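Local atomic coordinates of probable 2-oxoglutarate-dependent dioxygenase At5g05600 (Arabidopsis thaliana, PDB entry 6LSV), a protein that uses iron and 2-oxoglutarate to hydroxylate the stress hormone jasmonate to 12-hydroxyjasmonate, taking part in the control of plant defence signalling. Residues 45-50 / 77-82. Sequence-based numbering, arbitrary orientation.
Sequences IPIIDL and FFQVVN
Ile-48 and Val-81 join two parallel strands through their backbones: Ile-48 N donates to Gln-79 O at 2.7 Å, and Val-81 N to Ile-48 O at 2.9 Å. Linked by helix 63-74, the strands form a beta-alpha-beta crossover that puts strand 47-49 at the edge of the main sheet of the 2-oxoglutarate dioxygenase double-stranded beta-helix (jelly-roll). Leu-50 N carries the ladder on to Val-81 O. Beyond it, Asn-82 ND2 donates to Asp-49 OD1 at 3.0 Å, reaching the oxygen from above the carboxylate plane; two short polar side chains suit this exposed end.

The extended chain of Gln-79, with CG anti to the backbone N (chi1 -168°), carries its two-ended amide away from the strand: OE1 accepts from His-259 N, while NE2 and Ile-45 N both donate to one water, a reach that suits a long side chain. Ile-47 CG2 lies 3.3 Å from Gln-79 NE2, and the other branch of Ile-47 meets Val-81 CG1 through CD1.

On the opposite face, Ile-48 packs between sheet and helix, touching Ile-68; Ile-48 CG1 comes within 3.9 Å of Phe-78 CD2, the side chains crossing at about a right angle. Leu-50 lays its forked end against Val-80, its CG 3.6 Å from Val-80 CB. Back on the Gln-79 side, Phe-77, about 7 Å from the iron ligand His-284 between side chains, has its CE2 3.7 Å from Ile-45 CG2.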
# COMPACT_ATOMS: atom_id res chain seq x y z
N ILE A 45 12.59 -10.35 -8.20
CA ILE A 45 12.52 -8.94 -8.59
C ILE A 45 13.93 -8.37 -8.49
O ILE A 45 14.54 -8.43 -7.41
CB ILE A 45 11.55 -8.15 -7.71
CG1 ILE A 45 10.20 -8.87 -7.63
CG2 ILE A 45 11.38 -6.73 -8.24
CD1 ILE A 45 9.63 -9.29 -8.97
N PRO A 46 14.50 -7.84 -9.57
CA PRO A 46 15.87 -7.31 -9.51
C PRO A 46 15.99 -6.21 -8.46
O PRO A 46 15.13 -5.33 -8.36
CB PRO A 46 16.12 -6.78 -10.92
CG PRO A 46 15.13 -7.51 -11.79
CD PRO A 46 13.92 -7.71 -10.92
N ILE A 47 17.06 -6.28 -7.68
CA ILE A 47 17.23 -5.41 -6.52
C ILE A 47 18.12 -4.23 -6.88
O ILE A 47 19.00 -4.31 -7.75
CB ILE A 47 17.81 -6.18 -5.31
CG1 ILE A 47 19.11 -6.88 -5.69
CG2 ILE A 47 16.78 -7.17 -4.77
CD1 ILE A 47 19.88 -7.39 -4.50
N ILE A 48 17.89 -3.12 -6.19
CA ILE A 48 18.65 -1.89 -6.35
C ILE A 48 19.45 -1.67 -5.08
O ILE A 48 18.88 -1.58 -3.98
CB ILE A 48 17.74 -0.69 -6.64
CG1 ILE A 48 16.71 -1.04 -7.72
CG2 ILE A 48 18.56 0.52 -7.04
CD1 ILE A 48 17.29 -1.19 -9.11
N ASP A 49 20.77 -1.58 -5.21
CA ASP A 49 21.64 -1.26 -4.09
C ASP A 49 21.63 0.26 -3.90
O ASP A 49 22.13 1.00 -4.74
CB ASP A 49 23.05 -1.78 -4.33
CG ASP A 49 23.93 -1.74 -3.10
OD1 ASP A 49 23.52 -1.11 -2.09
OD2 ASP A 49 25.03 -2.33 -3.13
N LEU A 50 21.05 0.71 -2.78
CA LEU A 50 20.72 2.11 -2.60
C LEU A 50 21.86 2.95 -2.04
O LEU A 50 21.88 4.16 -2.26
CB LEU A 50 19.52 2.27 -1.67
CG LEU A 50 18.16 1.97 -2.29
CD1 LEU A 50 17.09 2.80 -1.58
CD2 LEU A 50 18.17 2.24 -3.78
N PHE A 77 7.28 -0.48 -10.05
CA PHE A 77 7.77 -0.92 -8.75
C PHE A 77 9.21 -1.39 -8.90
O PHE A 77 9.62 -1.81 -9.98
CB PHE A 77 6.89 -2.03 -8.16
CG PHE A 77 7.02 -3.35 -8.87
CD1 PHE A 77 6.28 -3.62 -10.02
CD2 PHE A 77 7.88 -4.34 -8.40
CE1 PHE A 77 6.39 -4.83 -10.67
CE2 PHE A 77 7.99 -5.56 -9.05
CZ PHE A 77 7.25 -5.80 -10.19
N PHE A 78 9.96 -1.30 -7.80
CA PHE A 78 11.32 -1.82 -7.75
C PHE A 78 11.65 -2.17 -6.30
O PHE A 78 10.98 -1.72 -5.37
CB PHE A 78 12.34 -0.82 -8.33
CG PHE A 78 12.35 0.52 -7.66
CD1 PHE A 78 11.31 1.42 -7.82
CD2 PHE A 78 13.43 0.90 -6.87
CE1 PHE A 78 11.33 2.66 -7.21
CE2 PHE A 78 13.45 2.14 -6.25
CZ PHE A 78 12.40 3.02 -6.42
N GLN A 79 12.68 -2.99 -6.13
CA GLN A 79 13.06 -3.53 -4.84
C GLN A 79 14.42 -2.98 -4.44
O GLN A 79 15.37 -3.03 -5.23
CB GLN A 79 13.09 -5.06 -4.90
CG GLN A 79 13.19 -5.75 -3.55
CD GLN A 79 13.06 -7.26 -3.67
OE1 GLN A 79 12.50 -7.92 -2.80
NE2 GLN A 79 13.59 -7.81 -4.77
N VAL A 80 14.52 -2.45 -3.22
CA VAL A 80 15.72 -1.77 -2.76
C VAL A 80 16.33 -2.54 -1.59
O VAL A 80 15.61 -2.98 -0.68
CB VAL A 80 15.44 -0.31 -2.38
CG1 VAL A 80 14.85 0.43 -3.56
CG2 VAL A 80 14.49 -0.22 -1.19
N VAL A 81 17.65 -2.72 -1.63
CA VAL A 81 18.43 -3.24 -0.52
C VAL A 81 19.41 -2.16 -0.08
O VAL A 81 19.66 -1.19 -0.80
CB VAL A 81 19.18 -4.54 -0.88
CG1 VAL A 81 18.21 -5.59 -1.41
CG2 VAL A 81 20.26 -4.26 -1.90
N ASN A 82 19.99 -2.35 1.10
CA ASN A 82 20.98 -1.42 1.67
C ASN A 82 20.43 0.00 1.68
O ASN A 82 20.98 0.92 1.06
CB ASN A 82 22.30 -1.49 0.90
CG ASN A 82 22.96 -2.84 1.00
OD1 ASN A 82 22.85 -3.53 2.02
ND2 ASN A 82 23.66 -3.24 -0.05
O HOH W 1 12.80 -10.80 -5.28